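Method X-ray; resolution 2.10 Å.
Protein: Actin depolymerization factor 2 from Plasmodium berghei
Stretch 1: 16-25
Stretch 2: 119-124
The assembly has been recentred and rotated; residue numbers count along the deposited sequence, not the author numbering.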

# COMPACT_ATOMS: atom_id res chain seq x y z
N CYS A 16 12.40 2.34 4.62
CA CYS A 16 11.28 1.71 3.92
C CYS A 16 11.22 0.24 4.26
O CYS A 16 10.18 -0.26 4.71
CB CYS A 16 11.40 1.88 2.42
SG CYS A 16 10.95 3.53 1.86
N ILE A 17 12.34 -0.45 4.04
CA ILE A 17 12.41 -1.88 4.30
C ILE A 17 12.42 -2.14 5.80
O ILE A 17 11.86 -3.14 6.26
CB ILE A 17 13.65 -2.53 3.62
CG1 ILE A 17 13.73 -2.12 2.14
CG2 ILE A 17 13.58 -4.04 3.72
CD1 ILE A 17 14.34 -0.75 1.92
N TYR A 18 13.03 -1.24 6.56
CA TYR A 18 13.01 -1.34 8.01
C TYR A 18 11.58 -1.52 8.49
O TYR A 18 11.28 -2.44 9.23
CB TYR A 18 13.61 -0.08 8.65
CG TYR A 18 13.46 0.00 10.16
CD1 TYR A 18 14.14 -0.88 10.99
CD2 TYR A 18 12.66 0.98 10.75
CE1 TYR A 18 14.01 -0.80 12.37
CE2 TYR A 18 12.54 1.07 12.14
CZ TYR A 18 13.21 0.17 12.94
OH TYR A 18 13.09 0.24 14.31
N GLU A 19 10.69 -0.62 8.08
CA GLU A 19 9.31 -0.64 8.57
C GLU A 19 8.51 -1.82 8.03
O GLU A 19 7.72 -2.43 8.75
CB GLU A 19 8.59 0.67 8.25
CG GLU A 19 9.16 1.89 8.96
CD GLU A 19 9.08 1.80 10.49
OE1 GLU A 19 8.47 0.84 11.01
OE2 GLU A 19 9.63 2.71 11.16
N PHE A 20 8.72 -2.14 6.76
CA PHE A 20 8.08 -3.33 6.20
C PHE A 20 8.45 -4.57 7.01
O PHE A 20 7.61 -5.42 7.31
CB PHE A 20 8.46 -3.54 4.75
CG PHE A 20 7.99 -4.87 4.21
CD1 PHE A 20 6.65 -5.08 3.92
CD2 PHE A 20 8.87 -5.91 4.04
CE1 PHE A 20 6.20 -6.30 3.44
CE2 PHE A 20 8.43 -7.15 3.57
CZ PHE A 20 7.11 -7.35 3.27
N ASN A 21 9.72 -4.69 7.36
CA ASN A 21 10.13 -5.84 8.16
C ASN A 21 9.48 -5.83 9.54
O ASN A 21 9.07 -6.87 10.05
CB ASN A 21 11.66 -5.96 8.23
CG ASN A 21 12.28 -6.48 6.93
OD1 ASN A 21 13.42 -6.15 6.59
ND2 ASN A 21 11.53 -7.29 6.20
N ARG A 22 9.36 -4.66 10.15
CA ARG A 22 8.63 -4.54 11.41
C ARG A 22 7.16 -4.96 11.25
O ARG A 22 6.56 -5.49 12.19
CB ARG A 22 8.75 -3.12 11.98
CG ARG A 22 10.07 -2.86 12.69
CD ARG A 22 10.32 -1.38 12.94
NE ARG A 22 9.31 -0.75 13.78
CZ ARG A 22 9.21 -0.93 15.09
NH1 ARG A 22 10.06 -1.73 15.72
NH2 ARG A 22 8.25 -0.32 15.79
N LEU A 23 6.59 -4.72 10.07
CA LEU A 23 5.21 -5.13 9.75
C LEU A 23 5.10 -6.63 9.53
O LEU A 23 4.23 -7.29 10.10
CB LEU A 23 4.73 -4.42 8.47
CG LEU A 23 3.35 -4.81 7.93
CD1 LEU A 23 2.68 -3.65 7.20
CD2 LEU A 23 3.46 -6.01 7.01
N LYS A 24 5.97 -7.13 8.67
CA LYS A 24 5.99 -8.54 8.27
C LYS A 24 6.43 -9.46 9.39
O LYS A 24 5.75 -10.44 9.70
CB LYS A 24 6.96 -8.68 7.09
CG LYS A 24 7.10 -10.04 6.48
CD LYS A 24 8.05 -9.92 5.31
CE LYS A 24 8.62 -11.24 4.89
NZ LYS A 24 7.50 -12.17 4.59
N VAL A 25 7.56 -9.14 10.01
CA VAL A 25 8.16 -10.01 11.02
C VAL A 25 7.74 -9.71 12.46
O VAL A 25 7.39 -10.62 13.20
CB VAL A 25 9.69 -9.99 10.94
CG1 VAL A 25 10.31 -10.33 12.29
CG2 VAL A 25 10.16 -10.97 9.88
N ARG A 119 10.46 -5.01 -5.56
CA ARG A 119 11.48 -6.05 -5.67
C ARG A 119 12.29 -6.18 -4.38
O ARG A 119 13.06 -7.11 -4.23
CB ARG A 119 12.41 -5.76 -6.85
CG ARG A 119 13.46 -4.72 -6.51
CD ARG A 119 14.81 -5.05 -7.12
NE ARG A 119 14.87 -4.64 -8.51
CZ ARG A 119 14.87 -3.37 -8.90
NH1 ARG A 119 14.82 -2.41 -7.99
NH2 ARG A 119 14.92 -3.05 -10.19
N LYS A 120 12.14 -5.24 -3.45
CA LYS A 120 12.83 -5.31 -2.16
C LYS A 120 11.93 -5.92 -1.10
O LYS A 120 12.35 -6.15 0.03
CB LYS A 120 13.23 -3.91 -1.67
CG LYS A 120 14.48 -3.34 -2.28
CD LYS A 120 14.31 -3.13 -3.77
CE LYS A 120 15.48 -2.36 -4.37
NZ LYS A 120 15.42 -0.90 -4.05
N ILE A 121 10.67 -6.13 -1.46
CA ILE A 121 9.64 -6.49 -0.49
C ILE A 121 9.19 -7.92 -0.72
O ILE A 121 8.27 -8.16 -1.49
CB ILE A 121 8.37 -5.59 -0.67
CG1 ILE A 121 8.72 -4.11 -0.53
CG2 ILE A 121 7.33 -5.92 0.35
CD1 ILE A 121 7.59 -3.23 -0.93
N ASN A 122 9.83 -8.86 -0.04
CA ASN A 122 9.46 -10.26 -0.18
C ASN A 122 8.25 -10.63 0.69
O ASN A 122 7.95 -9.93 1.65
CB ASN A 122 10.67 -11.14 0.16
CG ASN A 122 11.71 -11.15 -0.96
OD1 ASN A 122 11.57 -10.47 -1.98
ND2 ASN A 122 12.77 -11.94 -0.77
N GLY A 123 7.54 -11.69 0.34
CA GLY A 123 6.38 -12.07 1.14
C GLY A 123 5.03 -11.44 0.77
O GLY A 123 4.03 -11.72 1.42
N ILE A 124 4.98 -10.64 -0.28
CA ILE A 124 3.69 -10.09 -0.74
C ILE A 124 2.71 -11.15 -1.22
O ILE A 124 3.01 -11.96 -2.12
CB ILE A 124 3.86 -9.07 -1.87
CG1 ILE A 124 4.70 -7.89 -1.39
CG2 ILE A 124 2.48 -8.58 -2.38
CD1 ILE A 124 5.05 -6.94 -2.51

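Residues 16-24 belong to a helix that begins earlier in the chain, and its regular i to i+4 hydrogen bonding is evident throughout the stretch. Phe20 N donates to Cys16 O at 3.1 Å, Asn21 N to Ile17 O at 2.9 Å, and Lys24 N to Phe20 O at 2.7 Å; Val25 N still reaches Asn21 O at 2.7 Å. The second stretch, 119-124, forms neither regular helix nor strand. It passes along one side of the helix, with the CA atoms of Ile17 and Ile121 7.2 Å apart and those of Lys24 and Gly123 8.0 Å apart. Between these two pairings the helix advances seven residues, about two turns, and its CA atoms of Ile17 and Lys24 lie 10.1 Å apart; the second stretch advances two residues, and its CA atoms of Ile121 and Gly123 lie 6.7 Å apart. The residues that meet the second stretch, Ile17, Phe20 and Lys24, recur at the three- and four-residue spacing that places side chains along one helical face.

No hydrogen bond or salt bridge joins the stretches, and the buried surface, 257 Å² summed over both sides, is modest. Packing centres on Phe20, which contributes the largest covered area of any residue here. Its CA-to-CB bond points toward the second stretch, and the t rotamer at chi1 carries the ring to Ile121. The CG2 methyl of Ile121 lies over one face of that ring, 3.4 Å from the centroid of the Phe20 ring and 19° off its normal, an arrangement that makes a CH-pi contact; the closest atoms are Phe20 CZ and Ile121 CG2 at 3.3 Å. The ring edge meets a different kind of neighbour. Asn122 O lies near the ring plane, 3.2 Å from Phe20 CZ, so the carbonyl oxygen faces the weakly positive hydrogen-bearing rim rather than the electron-rich face. Asn122 thus takes part through its backbone, while the end of its side chain leads away from the helix.

Lys24 extends the contact along the helix. Its first three chi angles are t, and a final turn to p at chi4 brings the amino end beside Gly123, with Lys24 NZ 3.6 Å from Gly123 CA. On the way, Lys24 CE passes 3.6 Å from Asn122 O, the same carbonyl that borders the Phe20 ring. Gly123 leaves the room this approach requires: an ideal CB there would lie 2.2 Å from Lys24 NZ, a clash. Its phi/psi of 89/3 would also jam a CB against the carbonyl oxygen of the preceding residue, so the local backbone alone calls for glycine.

Toward the beginning of the helical stretch the packing is looser. Ile17 CG1 approaches Lys120 CB at 4.2 Å, an aliphatic contact made near the base of the lysine. The end of the Lys120 side chain leads away, and its NZ is hydrogen-bonded elsewhere in the structure. Glu19 and Arg22 stand apart from the contact, linked by a salt bridge from Arg22 NE to Glu19 OE1 at 3.3 Å whose hydrogen bond is weak, with an N-H...acceptor angle of 133°.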